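Local coordinates for protein amorpha-4,11-diene synthase (Artemisia annua, PDB 4GAX) that probably cyclises farnesyl diphosphate to a sesquiterpene, as an engineered variant of a plant alpha-bisabolol synthase, at residues G117-S120 with S121-F124; M75-A78 with N79-K82; V134-D137 with V138-N141; Q105-Y108 with E109-D113. All coordinates share one frame; numbering follows the deposited sequence.

Interaction 1 (G117-S120 with S121-F124); sequences GARS and SLWF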
loop_
_atom_site.group_PDB
_atom_site.type_symbol
_atom_site.label_atom_id
_atom_site.label_comp_id
_atom_site.label_asym_id
_atom_site.label_seq_id
_atom_site.Cartn_x
_atom_site.Cartn_y
_atom_site.Cartn_z
ATOM N N GLY A 117 -25.924 14.797 8.718
ATOM C CA GLY A 117 -26.520 15.240 7.475
ATOM C C GLY A 117 -26.721 14.094 6.508
ATOM O O GLY A 117 -26.630 12.916 6.885
ATOM N N ALA A 118 -27.006 14.444 5.255
ATOM C CA ALA A 118 -26.778 13.526 4.153
ATOM C C ALA A 118 -25.302 13.155 4.241
ATOM O O ALA A 118 -24.498 13.885 4.867
ATOM C CB ALA A 118 -27.073 14.189 2.822
ATOM N N ARG A 119 -24.956 12.034 3.617
ATOM C CA ARG A 119 -23.567 11.597 3.482
ATOM C C ARG A 119 -22.912 11.357 4.836
ATOM O O ARG A 119 -21.716 11.611 5.008
ATOM C CB ARG A 119 -22.753 12.623 2.667
ATOM C CG ARG A 119 -23.543 13.275 1.534
ATOM C CD ARG A 119 -22.857 13.181 0.205
ATOM N NE ARG A 119 -23.066 11.885 -0.412
ATOM C CZ ARG A 119 -23.550 11.703 -1.635
ATOM N NH1 ARG A 119 -23.887 12.739 -2.394
ATOM N NH2 ARG A 119 -23.692 10.471 -2.097
ATOM N N SER A 120 -23.683 10.857 5.797
ATOM C CA SER A 120 -23.099 10.554 7.095
ATOM C C SER A 120 -22.075 9.415 6.992
ATOM O O SER A 120 -21.001 9.491 7.595
ATOM C CB SER A 120 -24.182 10.311 8.177
ATOM O OG SER A 120 -25.134 9.355 7.764
ATOM N N SER A 121 -22.379 8.376 6.210
ATOM C CA SER A 121 -21.421 7.283 6.016
ATOM C C SER A 121 -20.140 7.770 5.320
ATOM O O SER A 121 -19.019 7.320 5.624
ATOM C CB SER A 121 -22.061 6.164 5.192
ATOM O OG SER A 121 -23.130 5.571 5.913
ATOM N N LEU A 122 -20.306 8.678 4.365
ATOM C CA LEU A 122 -19.157 9.224 3.642
ATOM C C LEU A 122 -18.335 10.109 4.573
ATOM O O LEU A 122 -17.103 10.063 4.577
ATOM C CB LEU A 122 -19.625 10.022 2.414
ATOM C CG LEU A 122 -18.515 10.740 1.646
ATOM C CD1 LEU A 122 -17.490 9.711 1.142
ATOM C CD2 LEU A 122 -19.069 11.564 0.505
ATOM N N TRP A 123 -19.018 10.902 5.387
ATOM C CA TRP A 123 -18.322 11.767 6.326
ATOM C C TRP A 123 -17.429 10.927 7.229
ATOM O O TRP A 123 -16.260 11.252 7.430
ATOM C CB TRP A 123 -19.323 12.566 7.161
ATOM C CG TRP A 123 -18.727 13.178 8.408
ATOM C CD1 TRP A 123 -18.041 14.354 8.494
ATOM C CD2 TRP A 123 -18.780 12.642 9.743
ATOM N NE1 TRP A 123 -17.660 14.590 9.805
ATOM C CE2 TRP A 123 -18.098 13.547 10.588
ATOM C CE3 TRP A 123 -19.332 11.481 10.304
ATOM C CZ2 TRP A 123 -17.966 13.341 11.962
ATOM C CZ3 TRP A 123 -19.197 11.267 11.666
ATOM C CH2 TRP A 123 -18.524 12.196 12.483
ATOM N N PHE A 124 -17.984 9.830 7.740
ATOM C CA PHE A 124 -17.280 8.983 8.694
ATOM C C PHE A 124 -15.989 8.451 8.073
ATOM O O PHE A 124 -14.916 8.519 8.681
ATOM C CB PHE A 124 -18.202 7.832 9.123
ATOM C CG PHE A 124 -17.542 6.793 9.978
ATOM C CD1 PHE A 124 -17.440 6.964 11.346
ATOM C CD2 PHE A 124 -17.058 5.621 9.411
ATOM C CE1 PHE A 124 -16.839 5.982 12.152
ATOM C CE2 PHE A 124 -16.477 4.636 10.192
ATOM C CZ PHE A 124 -16.360 4.819 11.574
#

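Interaction 2 (M75-A78 with N79-K82); sequences MKHA and NLLK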
loop_
_atom_site.group_PDB
_atom_site.type_symbol
_atom_site.label_atom_id
_atom_site.label_comp_id
_atom_site.label_asym_id
_atom_site.label_seq_id
_atom_site.Cartn_x
_atom_site.Cartn_y
_atom_site.Cartn_z
ATOM N N MET A 75 -24.668 24.717 4.085
ATOM C CA MET A 75 -25.659 23.917 3.363
ATOM C C MET A 75 -25.015 23.002 2.311
ATOM O O MET A 75 -25.533 21.919 2.015
ATOM C CB MET A 75 -26.684 24.823 2.682
ATOM C CG MET A 75 -27.958 25.039 3.474
ATOM S SD MET A 75 -28.954 23.534 3.583
ATOM C CE MET A 75 -28.888 23.220 5.345
ATOM N N LYS A 76 -23.888 23.431 1.748
ATOM C CA LYS A 76 -23.231 22.638 0.702
ATOM C C LYS A 76 -22.116 21.732 1.229
ATOM O O LYS A 76 -21.364 21.140 0.446
ATOM C CB LYS A 76 -22.707 23.554 -0.418
ATOM C CG LYS A 76 -23.832 24.119 -1.315
ATOM C CD LYS A 76 -23.326 24.394 -2.742
ATOM C CE LYS A 76 -22.828 25.835 -2.924
ATOM N NZ LYS A 76 -22.669 26.242 -4.358
ATOM N N HIS A 77 -22.006 21.596 2.547
ATOM C CA HIS A 77 -20.909 20.784 3.072
ATOM C C HIS A 77 -21.000 19.302 2.714
ATOM O O HIS A 77 -19.977 18.663 2.491
ATOM C CB HIS A 77 -20.719 20.989 4.567
ATOM C CG HIS A 77 -20.100 22.308 4.909
ATOM N ND1 HIS A 77 -19.965 22.753 6.208
ATOM C CD2 HIS A 77 -19.579 23.280 4.121
ATOM C CE1 HIS A 77 -19.372 23.940 6.203
ATOM N NE2 HIS A 77 -19.134 24.279 4.955
ATOM N N ALA A 78 -22.212 18.758 2.649
ATOM C CA ALA A 78 -22.368 17.377 2.216
ATOM C C ALA A 78 -21.878 17.240 0.772
ATOM O O ALA A 78 -21.217 16.261 0.408
ATOM C CB ALA A 78 -23.837 16.938 2.343
ATOM N N ASN A 79 -22.203 18.226 -0.057
ATOM C CA ASN A 79 -21.739 18.206 -1.441
ATOM C C ASN A 79 -20.226 18.360 -1.517
ATOM O O ASN A 79 -19.588 17.850 -2.438
ATOM C CB ASN A 79 -22.427 19.298 -2.274
ATOM C CG ASN A 79 -23.903 18.999 -2.534
ATOM O OD1 ASN A 79 -24.454 18.022 -2.023
ATOM N ND2 ASN A 79 -24.546 19.846 -3.329
ATOM N N LEU A 80 -19.652 19.081 -0.557
ATOM C CA LEU A 80 -18.201 19.236 -0.515
ATOM C C LEU A 80 -17.527 17.893 -0.245
ATOM O O LEU A 80 -16.511 17.536 -0.882
ATOM C CB LEU A 80 -17.804 20.271 0.546
ATOM C CG LEU A 80 -16.310 20.420 0.905
ATOM C CD1 LEU A 80 -15.445 20.824 -0.273
ATOM C CD2 LEU A 80 -16.147 21.443 2.002
ATOM N N LEU A 81 -18.093 17.132 0.688
ATOM C CA LEU A 81 -17.535 15.818 1.000
ATOM C C LEU A 81 -17.596 14.931 -0.223
ATOM O O LEU A 81 -16.665 14.180 -0.488
ATOM C CB LEU A 81 -18.286 15.151 2.158
ATOM C CG LEU A 81 -18.079 15.799 3.530
ATOM C CD1 LEU A 81 -18.894 15.034 4.565
ATOM C CD2 LEU A 81 -16.598 15.772 3.896
ATOM N N LYS A 82 -18.705 15.003 -0.957
ATOM C CA LYS A 82 -18.854 14.206 -2.171
ATOM C C LYS A 82 -17.812 14.586 -3.222
ATOM O O LYS A 82 -17.263 13.715 -3.917
ATOM C CB LYS A 82 -20.268 14.348 -2.741
ATOM C CG LYS A 82 -20.584 13.376 -3.870
ATOM C CD LYS A 82 -20.202 11.942 -3.479
ATOM C CE LYS A 82 -20.866 10.896 -4.380
ATOM N NZ LYS A 82 -20.289 10.845 -5.757
HETATM O O HOH W 1 -24.812 19.890 0.432
#

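Interaction 3 (V134-D137 with V138-N141); sequences VTCD and VFNN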
loop_
_atom_site.group_PDB
_atom_site.type_symbol
_atom_site.label_atom_id
_atom_site.label_comp_id
_atom_site.label_asym_id
_atom_site.label_seq_id
_atom_site.Cartn_x
_atom_site.Cartn_y
_atom_site.Cartn_z
ATOM N N VAL A 134 -13.017 9.826 14.496
ATOM C CA VAL A 134 -14.437 10.081 14.669
ATOM C C VAL A 134 -15.126 8.807 15.173
ATOM O O VAL A 134 -14.703 7.709 14.832
ATOM C CB VAL A 134 -14.994 10.499 13.293
ATOM C CG1 VAL A 134 -16.319 9.843 13.000
ATOM C CG2 VAL A 134 -15.015 12.030 13.170
ATOM N N THR A 135 -16.173 8.932 15.991
ATOM C CA THR A 135 -16.796 7.733 16.557
ATOM C C THR A 135 -17.955 7.168 15.704
ATOM O O THR A 135 -18.388 7.780 14.726
ATOM C CB THR A 135 -17.294 7.993 17.972
ATOM O OG1 THR A 135 -17.329 6.765 18.710
ATOM C CG2 THR A 135 -18.656 8.555 17.908
ATOM N N CYS A 136 -18.469 6.007 16.098
ATOM C CA CYS A 136 -19.597 5.399 15.392
ATOM C C CYS A 136 -20.974 5.958 15.729
ATOM O O CYS A 136 -21.966 5.510 15.146
ATOM C CB CYS A 136 -19.619 3.899 15.663
ATOM S SG CYS A 136 -18.400 3.048 14.715
ATOM N N ASP A 137 -21.047 6.903 16.668
ATOM C CA ASP A 137 -22.338 7.461 17.101
ATOM C C ASP A 137 -23.178 7.958 15.934
ATOM O O ASP A 137 -24.399 7.892 15.976
ATOM C CB ASP A 137 -22.146 8.622 18.077
ATOM C CG ASP A 137 -21.577 8.177 19.417
ATOM O OD1 ASP A 137 -21.514 6.951 19.666
ATOM O OD2 ASP A 137 -21.201 9.061 20.222
ATOM N N VAL A 138 -22.515 8.454 14.895
ATOM C CA VAL A 138 -23.207 9.012 13.751
ATOM C C VAL A 138 -24.127 7.975 13.105
ATOM O O VAL A 138 -25.110 8.334 12.446
ATOM C CB VAL A 138 -22.212 9.578 12.709
ATOM C CG1 VAL A 138 -21.408 8.451 12.048
ATOM C CG2 VAL A 138 -22.942 10.406 11.657
ATOM N N PHE A 139 -23.834 6.691 13.319
ATOM C CA PHE A 139 -24.629 5.625 12.699
ATOM C C PHE A 139 -25.882 5.218 13.459
ATOM O O PHE A 139 -26.729 4.500 12.922
ATOM C CB PHE A 139 -23.765 4.395 12.428
ATOM C CG PHE A 139 -22.683 4.647 11.424
ATOM C CD1 PHE A 139 -23.001 4.862 10.090
ATOM C CD2 PHE A 139 -21.348 4.699 11.817
ATOM C CE1 PHE A 139 -21.994 5.112 9.153
ATOM C CE2 PHE A 139 -20.345 4.950 10.891
ATOM C CZ PHE A 139 -20.670 5.150 9.561
ATOM N N ASN A 140 -26.000 5.671 14.698
ATOM C CA ASN A 140 -27.099 5.224 15.540
ATOM C C ASN A 140 -28.474 5.404 14.909
ATOM O O ASN A 140 -29.346 4.554 15.076
ATOM C CB ASN A 140 -27.012 5.857 16.931
ATOM C CG ASN A 140 -25.919 5.226 17.771
ATOM O OD1 ASN A 140 -25.614 4.044 17.614
ATOM N ND2 ASN A 140 -25.320 6.009 18.664
ATOM N N ASN A 141 -28.667 6.481 14.152
ATOM C CA ASN A 141 -29.962 6.668 13.493
ATOM C C ASN A 141 -30.080 6.044 12.100
ATOM O O ASN A 141 -31.002 6.346 11.339
ATOM C CB ASN A 141 -30.395 8.133 13.526
ATOM C CG ASN A 141 -30.635 8.624 14.945
ATOM O OD1 ASN A 141 -31.377 8.005 15.722
ATOM N ND2 ASN A 141 -29.985 9.725 15.301
HETATM O O HOH W 2 -20.016 10.050 15.154
#

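Interaction 4 (Q105-Y108 with E109-D113); sequences QHIY and ETYGD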
loop_
_atom_site.group_PDB
_atom_site.type_symbol
_atom_site.label_atom_id
_atom_site.label_comp_id
_atom_site.label_asym_id
_atom_site.label_seq_id
_atom_site.Cartn_x
_atom_site.Cartn_y
_atom_site.Cartn_z
ATOM N N GLN A 105 -10.209 19.637 7.503
ATOM C CA GLN A 105 -9.909 20.248 8.796
ATOM C C GLN A 105 -11.082 21.102 9.238
ATOM O O GLN A 105 -11.509 21.068 10.405
ATOM C CB GLN A 105 -8.667 21.134 8.693
ATOM C CG GLN A 105 -8.250 21.772 10.006
ATOM C CD GLN A 105 -7.199 22.852 9.805
ATOM O OE1 GLN A 105 -7.260 23.607 8.831
ATOM N NE2 GLN A 105 -6.219 22.926 10.721
ATOM N N HIS A 106 -11.599 21.882 8.296
ATOM C CA HIS A 106 -12.696 22.795 8.592
ATOM C C HIS A 106 -13.977 22.020 8.903
ATOM O O HIS A 106 -14.761 22.412 9.780
ATOM C CB HIS A 106 -12.922 23.736 7.416
ATOM C CG HIS A 106 -13.973 24.766 7.673
ATOM N ND1 HIS A 106 -15.254 24.660 7.169
ATOM C CD2 HIS A 106 -13.939 25.908 8.387
ATOM C CE1 HIS A 106 -15.960 25.704 7.560
ATOM N NE2 HIS A 106 -15.191 26.480 8.299
ATOM N N ILE A 107 -14.190 20.926 8.181
ATOM C CA ILE A 107 -15.334 20.045 8.452
ATOM C C ILE A 107 -15.217 19.454 9.854
ATOM O O ILE A 107 -16.193 19.430 10.624
ATOM C CB ILE A 107 -15.426 18.890 7.428
ATOM C CG1 ILE A 107 -15.718 19.435 6.030
ATOM C CG2 ILE A 107 -16.552 17.913 7.810
ATOM C CD1 ILE A 107 -16.982 20.267 5.969
ATOM N N TYR A 108 -14.019 18.982 10.189
ATOM C CA TYR A 108 -13.789 18.410 11.505
ATOM C C TYR A 108 -13.993 19.459 12.599
ATOM O O TYR A 108 -14.648 19.190 13.613
ATOM C CB TYR A 108 -12.407 17.736 11.608
ATOM C CG TYR A 108 -12.255 16.953 12.898
ATOM C CD1 TYR A 108 -13.042 15.836 13.144
ATOM C CD2 TYR A 108 -11.360 17.354 13.884
ATOM C CE1 TYR A 108 -12.932 15.125 14.332
ATOM C CE2 TYR A 108 -11.234 16.642 15.072
ATOM C CZ TYR A 108 -12.024 15.531 15.290
ATOM O OH TYR A 108 -11.910 14.819 16.464
ATOM N N GLU A 109 -13.457 20.659 12.396
ATOM C CA GLU A 109 -13.633 21.713 13.392
ATOM C C GLU A 109 -15.085 22.178 13.543
ATOM O O GLU A 109 -15.512 22.556 14.635
ATOM C CB GLU A 109 -12.750 22.921 13.062
ATOM C CG GLU A 109 -11.254 22.639 13.134
ATOM C CD GLU A 109 -10.416 23.758 12.504
ATOM O OE1 GLU A 109 -11.013 24.714 11.954
ATOM O OE2 GLU A 109 -9.163 23.683 12.556
ATOM N N THR A 110 -15.842 22.167 12.453
ATOM C CA THR A 110 -17.189 22.729 12.478
ATOM C C THR A 110 -18.185 21.792 13.144
ATOM O O THR A 110 -18.997 22.223 13.959
ATOM C CB THR A 110 -17.691 23.063 11.057
ATOM O OG1 THR A 110 -16.746 23.926 10.407
ATOM C CG2 THR A 110 -19.063 23.738 11.112
ATOM N N TYR A 111 -18.113 20.508 12.812
ATOM C CA TYR A 111 -19.134 19.578 13.267
ATOM C C TYR A 111 -18.603 18.642 14.344
ATOM O O TYR A 111 -19.383 17.952 15.011
ATOM C CB TYR A 111 -19.694 18.788 12.072
ATOM C CG TYR A 111 -20.250 19.684 10.984
ATOM C CD1 TYR A 111 -21.548 20.183 11.065
ATOM C CD2 TYR A 111 -19.477 20.043 9.885
ATOM C CE1 TYR A 111 -22.064 21.012 10.072
ATOM C CE2 TYR A 111 -19.984 20.873 8.885
ATOM C CZ TYR A 111 -21.280 21.354 8.988
ATOM O OH TYR A 111 -21.794 22.176 8.006
ATOM N N GLY A 112 -17.281 18.637 14.524
ATOM C CA GLY A 112 -16.639 17.689 15.415
ATOM C C GLY A 112 -17.130 16.267 15.166
ATOM O O GLY A 112 -17.217 15.810 14.025
ATOM N N ASP A 113 -17.483 15.574 16.240
ATOM C CA ASP A 113 -18.001 14.215 16.139
ATOM C C ASP A 113 -19.506 14.188 15.858
ATOM O O ASP A 113 -20.112 13.116 15.812
ATOM C CB ASP A 113 -17.702 13.474 17.442
ATOM C CG ASP A 113 -17.748 11.971 17.287
ATOM O OD1 ASP A 113 -17.243 11.429 16.271
ATOM O OD2 ASP A 113 -18.296 11.336 18.203
HETATM O O HOH W 3 -16.606 16.832 11.597
#

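Interaction 1 (G117-S120 with S121-F124)
The six-membered part of the Trp123 indole meets the Ser120 carbonyl at its edge: Ser120 O lies close to the ring plane, 3.8 Å from Trp123 CE3. Outside the segments, Trp115 stacks against the same indole, while the Phe124 ring packs edge-to-face with Phe139. The Arg119 guanidinium is approached obliquely by Leu122, whose CD2 is 4.1 Å from Arg119 NE. These two side chains run alongside each other, pointing the same way, and touch again at their roots, with Arg119 CB 4.1 Å from Leu122 CB. Bends at chi2 and chi3 carry the Arg119 chain along Leu122, and its NH2 then makes salt bridges with Glu158 and Glu162, two carboxylates likely to balance its charge. The backbone evidence for a helix start is direct: Trp123 N donates to Arg119 O (2.8 Å, N-H...O 156°), and Phe124 N to Ser120 O (3.0 Å). Arg119 occupies the N-cap position. From this cap Arg119, together with Leu122 and Trp123 of helix 120-129, packs on helix 77-89, while Ser121, Leu122 and Phe124 lie against helix 157-167, so the first turn packs against both.

Interaction 2 (M75-A78 with N79-K82)
The first turn of helix 77-89, in the all-helical N-terminal domain of the terpene synthases, takes shape where Lys76 and His77 meet Leu80 and Leu81. A short 3-10 segment leads in, and Lys76 stands at the N-cap position. Three successive i to i+4 bonds show that the alpha-helical pattern is established at once. Leu80 N donates to Lys76 O at 2.9 Å, in the carbonyl plane but with a bent N-H...O angle of 141°. Leu81 N reaches His77 O at 3.0 Å and Lys82 N reaches Ala78 O at 3.1 Å, both straighter. Aliphatic carbon lies against the same carbonyls: Leu80 CB is 3.3 Å from His77 O, and Leu81 CG, placed beside its own backbone N by a chi1 of -70°, comes within 3.6 Å of that oxygen. The imidazole of His77 meets Leu80 only loosely, yet both its nitrogens are engaged elsewhere, ND1 with Tyr111 OH and NE2 with Leu71 O, which fixes the rotation of the ring. Leu80 faces helix 52-71 and Leu81 packs on helix 120-129, while Lys82 NZ turns to Glu86. A water bridges the start of the turn, donating to Met75 O at 2.7 Å and accepting from Asn79 N at 3.1 Å.

Interaction 3 (V134-D137 with V138-N141)
Asp137 and Asn140 stand side by side and point the same way, their carboxylate and amide planes turned only 28° apart. They do not grip each other: Asp137 OD1 stays 4.0 Å from Asn140 ND2. The Phe139 ring lies against Cys136. With CG beside its own backbone N, the phenyl group brings CD2 to 3.5 Å from Cys136 O, approaching obliquely, and to 4.3 Å from Cys136 CB in an apolar touch. The neighbouring Val138 lays CG1 over one face of that ring, 3.7 Å above its plane and displaced toward the rim. Further out, Phe139 packs edge-to-face with His142, and Leu177 of helix 175-194 joins the same cluster. The backbone turns through two i to i+3 bonds, Phe139 N to Cys136 O at 2.9 Å and Asn140 N to Asp137 O at 3.0 Å. Each donor sits well above the carbonyl plane, by 42° and 56°, although the N-H directions are nearly straight. A water, 2.8 Å from Thr135 O and 3.0 Å from Val138 N, spans the turn's entrance. The chemistry is thus divided: backbone and water bonds shape the turn, the Phe139 side is largely apolar apart from the Cys136 carbonyl beside the ring, and the Asp137 and Asn140 ends lie at the surface.

Interaction 4 (Q105-Y108 with E109-D113)
Glu109 folds back against the backbone carbonyl of Gln105, one turn earlier. Its CB is 3.5 Å from Gln105 O, and CG, set beside the backbone N by a chi1 of -65°, comes closer, to 3.2 Å of the same oxygen. Beyond CG the chain is extended, so CD passes that carbonyl and OE2 ends 3.3 Å from Gln105 CG, the carboxylate turned 38° against the amide. The next residue, Thr110, grips His106 O twice: OG1 donates at 2.6 Å and N at 2.9 Å, from opposite faces of the carbonyl plane. The same hydroxyl lies over one face of the His106 imidazole, 3.4 Å from CE1 and toward the rim. Replacing His106 by an alanine would probably strip the Thr110 hydroxyl of the ring face beside it, while its bond to the backbone carbonyl remained. Thr110 CG2 in turn sits over the centre of the Tyr111 ring. At Gly112, where phi turns positive, the bond from Gly112 N to Tyr108 O is short at 2.8 Å but weak, bent to 128° at the hydrogen, and a water joins Ile107 O to Gly112 O. Such a glycine with positive phi, just past the last helical residue, marks the C-terminal end of an alpha-helix, here helix 97-111.

Overall arrangement
From the N terminus the order is interaction 2, interaction 4, interaction 1 and interaction 3; each is a local turn or helix end, so none closes a long loop, and they run in series without nesting or crossing. Interaction 2 opens helix 77-89 and interaction 4 closes helix 97-111; the two meet through the side chains of His77 and Tyr111. Interaction 1 starts helix 120-129 and touches all the others, its Trp123 reaching Leu81, Gly112 and Val134. Interaction 3, in the loop that follows, joins interaction 4 through Thr135 N and Asp113 OD1. Interactions 2 and 3 stay apart, about 9 Å between nearest atoms, with interaction 1 linking them in one helical domain.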